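Local coordinates for protein putative serine phosphatase (Pseudomonas aeruginosa, PDB 6K4E) that probably removes phosphate from phosphothreonine as the magnesium-dependent PP2C-type phosphatase of the SiaABC pathway, which controls biofilm formation in response to carbon availability, at residues 233-238 against 296-301. Numbering follows the deposited sequence.
Sequences FYLSTD and LSFRFD. With MG (magnesium ion), chain H; MG (magnesium ion), chain F.
Phe233 lays its CB over one face of the Phe298 ring, 3.5 Å from the ring centroid. This is a CH-pi contact. Phe298 gets there with chi1 at 59°, which sets CG between the backbone N and the carbonyl carbon and turns the ring back toward strand 231-236. The two phenyl planes lie only 16° apart, but they are slid so far that the rings barely overlap. Leu235 adds CD1 at 3.9 Å from Phe298 CE1. Leu296 points to the same apolar face of the sheet.

On the other face, Ser297 donates its OG to Phe233 O at 2.9 Å. With chi1 at 179°, OG stands opposite the backbone N and beside the carbonyl carbon, and it also lies 3.4 Å from Tyr234 CE2. Phe233 O is gripped twice, because Phe298 N reaches it as well, at 3.2 Å and from above the carbonyl plane. Phe233 N closes this antiparallel hydrogen-bonded pair by donating to Phe298 O at 2.8 Å. Leu235 and Leu296 form the next such pair, Leu235 N to Leu296 O and Leu296 N to Leu235 O, each 2.8 Å. Tyr234 and Ser297 make the non-hydrogen-bonded pair between them. The hydroxyl of Tyr234 is held by Gln272 of helix 269-284.

At the end of the strand, Ser236 OG donates to Thr237 O. Asp238 then bridges two magnesium ions, one on each carboxylate oxygen. Asp112 and Asp291 share the ion on OD1. Asp112 also belongs to another magnesium site with Cys113 and Gly115, consistent with the two-metal centre of PP2C phosphatases; the ion on OD2 is a further one.

Strands 231-236 and 293-300 are neighbours inside one sheet of the PP2C beta-sandwich, flanked by strands 194-197 and 82-87. Leu296 and Phe298 pack on strand 105-113 of the opposing sheet. Tyr234 and Ser297 touch Phe83 of strand 82-87.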
ATOM      1  N   PHE B 233      -8.727  28.253  -2.128  1.00 36.89           N
ATOM      2  CA  PHE B 233      -9.340  27.091  -1.499  1.00 35.39           C
ATOM      3  C   PHE B 233      -8.277  26.344  -0.745  1.00 39.29           C
ATOM      4  O   PHE B 233      -7.101  26.453  -1.093  1.00 36.88           O
ATOM      5  CB  PHE B 233     -10.026  26.180  -2.540  1.00 36.06           C
ATOM      6  CG  PHE B 233     -11.171  26.851  -3.263  1.00 37.22           C
ATOM      7  CD1 PHE B 233     -10.944  27.602  -4.411  1.00 40.28           C
ATOM      8  CD2 PHE B 233     -12.463  26.803  -2.752  1.00 39.83           C
ATOM      9  CE1 PHE B 233     -11.987  28.271  -5.045  1.00 41.90           C
ATOM     10  CE2 PHE B 233     -13.512  27.479  -3.390  1.00 43.33           C
ATOM     11  CZ  PHE B 233     -13.264  28.192  -4.542  1.00 41.31           C
ATOM     12  N   TYR B 234      -8.673  25.680   0.363  1.00 35.05           N
ATOM     13  CA  TYR B 234      -7.727  25.021   1.245  1.00 34.01           C
ATOM     14  C   TYR B 234      -8.286  23.733   1.723  1.00 38.31           C
ATOM     15  O   TYR B 234      -9.380  23.694   2.277  1.00 36.95           O
ATOM     16  CB  TYR B 234      -7.416  25.886   2.484  1.00 35.48           C
ATOM     17  CG  TYR B 234      -6.955  27.281   2.166  1.00 33.61           C
ATOM     18  CD1 TYR B 234      -7.873  28.310   1.969  1.00 33.63           C
ATOM     19  CD2 TYR B 234      -5.594  27.582   2.068  1.00 33.42           C
ATOM     20  CE1 TYR B 234      -7.448  29.606   1.685  1.00 31.20           C
ATOM     21  CE2 TYR B 234      -5.163  28.865   1.739  1.00 33.55           C
ATOM     22  CZ  TYR B 234      -6.094  29.872   1.577  1.00 37.44           C
ATOM     23  OH  TYR B 234      -5.674  31.123   1.273  1.00 44.95           O
ATOM     24  N   LEU B 235      -7.502  22.674   1.540  1.00 37.73           N
ATOM     25  CA  LEU B 235      -7.842  21.331   1.963  1.00 38.08           C
ATOM     26  C   LEU B 235      -6.783  20.946   2.956  1.00 38.99           C
ATOM     27  O   LEU B 235      -5.650  20.728   2.564  1.00 38.24           O
ATOM     28  CB  LEU B 235      -7.837  20.373   0.752  1.00 38.54           C
ATOM     29  CG  LEU B 235      -9.099  20.392  -0.108  1.00 44.82           C
ATOM     30  CD1 LEU B 235      -8.895  19.591  -1.397  1.00 46.36           C
ATOM     31  CD2 LEU B 235     -10.317  19.841   0.656  1.00 44.75           C
ATOM     32  N   SER B 236      -7.137  20.857   4.232  1.00 35.06           N
ATOM     33  CA  SER B 236      -6.172  20.487   5.250  1.00 35.44           C
ATOM     34  C   SER B 236      -6.666  19.293   6.047  1.00 38.55           C
ATOM     35  O   SER B 236      -7.848  19.206   6.340  1.00 37.34           O
ATOM     36  CB  SER B 236      -5.931  21.664   6.198  1.00 38.94           C
ATOM     37  OG  SER B 236      -5.193  21.266   7.343  1.00 43.20           O
ATOM     38  N   THR B 237      -5.747  18.419   6.477  1.00 35.10           N
ATOM     39  CA  THR B 237      -6.089  17.321   7.400  1.00 33.05           C
ATOM     40  C   THR B 237      -6.134  17.933   8.798  1.00 37.61           C
ATOM     41  O   THR B 237      -5.791  19.111   8.961  1.00 37.36           O
ATOM     42  CB  THR B 237      -5.072  16.169   7.306  1.00 33.53           C
ATOM     43  OG1 THR B 237      -3.759  16.680   7.573  1.00 33.75           O
ATOM     44  CG2 THR B 237      -5.081  15.479   5.913  1.00 30.79           C
ATOM     45  N   ASP B 238      -6.547  17.153   9.828  1.00 33.82           N
ATOM     46  CA  ASP B 238      -6.618  17.703  11.175  1.00 33.57           C
ATOM     47  C   ASP B 238      -5.252  18.089  11.814  1.00 36.49           C
ATOM     48  O   ASP B 238      -5.242  18.807  12.796  1.00 37.04           O
ATOM     49  CB  ASP B 238      -7.396  16.731  12.099  1.00 35.23           C
ATOM     50  CG  ASP B 238      -6.776  15.365  12.247  1.00 48.11           C
ATOM     51  OD1 ASP B 238      -5.625  15.171  11.762  1.00 47.36           O
ATOM     52  OD2 ASP B 238      -7.429  14.480  12.849  1.00 56.12           O
ATOM     53  N   LEU B 296      -3.252  21.330   1.239  1.00 36.92           N
ATOM     54  CA  LEU B 296      -3.235  21.446  -0.206  1.00 38.58           C
ATOM     55  C   LEU B 296      -4.141  22.605  -0.568  1.00 42.07           C
ATOM     56  O   LEU B 296      -5.324  22.625  -0.215  1.00 40.10           O
ATOM     57  CB  LEU B 296      -3.656  20.129  -0.894  1.00 39.56           C
ATOM     58  CG  LEU B 296      -3.532  20.043  -2.423  1.00 44.89           C
ATOM     59  CD1 LEU B 296      -2.249  20.694  -2.944  1.00 45.50           C
ATOM     60  CD2 LEU B 296      -3.681  18.615  -2.892  1.00 42.27           C
ATOM     61  N   SER B 297      -3.537  23.630  -1.176  1.00 38.35           N
ATOM     62  CA  SER B 297      -4.260  24.827  -1.538  1.00 37.21           C
ATOM     63  C   SER B 297      -4.226  24.995  -3.013  1.00 39.12           C
ATOM     64  O   SER B 297      -3.271  24.573  -3.642  1.00 39.97           O
ATOM     65  CB  SER B 297      -3.676  26.046  -0.832  1.00 39.31           C
ATOM     66  OG  SER B 297      -4.336  27.252  -1.182  1.00 40.22           O
ATOM     67  N   PHE B 298      -5.295  25.584  -3.559  1.00 36.05           N
ATOM     68  CA  PHE B 298      -5.528  25.848  -4.981  1.00 34.83           C
ATOM     69  C   PHE B 298      -6.376  27.093  -5.155  1.00 38.70           C
ATOM     70  O   PHE B 298      -7.154  27.436  -4.276  1.00 34.98           O
ATOM     71  CB  PHE B 298      -6.156  24.630  -5.666  1.00 34.82           C
ATOM     72  CG  PHE B 298      -7.477  24.145  -5.113  1.00 33.87           C
ATOM     73  CD1 PHE B 298      -7.528  23.339  -3.978  1.00 33.24           C
ATOM     74  CD2 PHE B 298      -8.664  24.441  -5.757  1.00 33.84           C
ATOM     75  CE1 PHE B 298      -8.758  22.861  -3.485  1.00 32.61           C
ATOM     76  CE2 PHE B 298      -9.885  23.969  -5.259  1.00 36.00           C
ATOM     77  CZ  PHE B 298      -9.929  23.169  -4.134  1.00 31.78           C
ATOM     78  N   ARG B 299      -6.183  27.818  -6.250  1.00 39.88           N
ATOM     79  CA  ARG B 299      -6.895  29.067  -6.452  1.00 41.84           C
ATOM     80  C   ARG B 299      -7.504  29.150  -7.842  1.00 50.36           C
ATOM     81  O   ARG B 299      -6.888  28.699  -8.807  1.00 49.27           O
ATOM     82  CB  ARG B 299      -5.925  30.240  -6.193  1.00 42.94           C
ATOM     83  CG  ARG B 299      -6.464  31.610  -6.555  1.00 46.47           C
ATOM     84  CD  ARG B 299      -5.604  32.687  -5.984  1.00 53.19           C
ATOM     85  NE  ARG B 299      -5.917  33.986  -6.570  1.00 59.87           N
ATOM     86  CZ  ARG B 299      -6.498  34.985  -5.918  1.00 68.98           C
ATOM     87  NH1 ARG B 299      -6.860  34.836  -4.648  1.00 57.39           N
ATOM     88  NH2 ARG B 299      -6.725  36.139  -6.528  1.00 49.71           N
ATOM     89  N   PHE B 300      -8.720  29.733  -7.935  1.00 50.30           N
ATOM     90  CA  PHE B 300      -9.373  29.966  -9.216  1.00 51.62           C
ATOM     91  C   PHE B 300      -9.213  31.424  -9.610  1.00 55.91           C
ATOM     92  O   PHE B 300      -9.481  32.318  -8.810  1.00 55.52           O
ATOM     93  CB  PHE B 300     -10.852  29.504  -9.259  1.00 53.76           C
ATOM     94  CG  PHE B 300     -11.431  29.609 -10.660  1.00 55.83           C
ATOM     95  CD1 PHE B 300     -11.029  28.731 -11.667  1.00 58.46           C
ATOM     96  CD2 PHE B 300     -12.310  30.639 -10.992  1.00 57.12           C
ATOM     97  CE1 PHE B 300     -11.511  28.869 -12.971  1.00 60.58           C
ATOM     98  CE2 PHE B 300     -12.790  30.777 -12.297  1.00 60.72           C
ATOM     99  CZ  PHE B 300     -12.391  29.890 -13.279  1.00 59.47           C
ATOM    100  N   ASP B 301      -8.710  31.634 -10.841  1.00 55.12           N
ATOM    101  CA  ASP B 301      -8.400  32.898 -11.521  1.00 85.49           C
ATOM    102  C   ASP B 301      -7.793  33.965 -10.606  1.00104.23           C
ATOM    103  O   ASP B 301      -6.597  33.909 -10.324  1.00 60.08           O
ATOM    104  CB  ASP B 301      -9.620  33.436 -12.279  1.00 88.41           C
ATOM    105  CG  ASP B 301      -9.728  32.953 -13.718  1.00101.42           C
ATOM    106  OD1 ASP B 301      -9.425  31.764 -13.972  1.00101.75           O
ATOM    107  OD2 ASP B 301     -10.134  33.760 -14.587  1.00109.53           O
TER
HETATM  108 MG    MG H 703      -9.619  14.175  13.263  1.00 43.14          MG
HETATM  109 MG    MG F 701      -4.368  13.220  11.452  1.00 49.73          MG
HETATM  110  O   HOH W   1      -5.682  12.179  12.657  1.00 30.15           O
HETATM  111  O   HOH W   2      -3.155  14.301   9.857  1.00 34.46           O
HETATM  112  O   HOH W   3      -3.311  11.403  11.616  1.00 35.59           O
HETATM  113  O   HOH W   4      -8.650  13.140  15.061  1.00 59.71           O
HETATM  114  O   HOH W   5      -9.405  11.890  12.796  1.00 48.10           O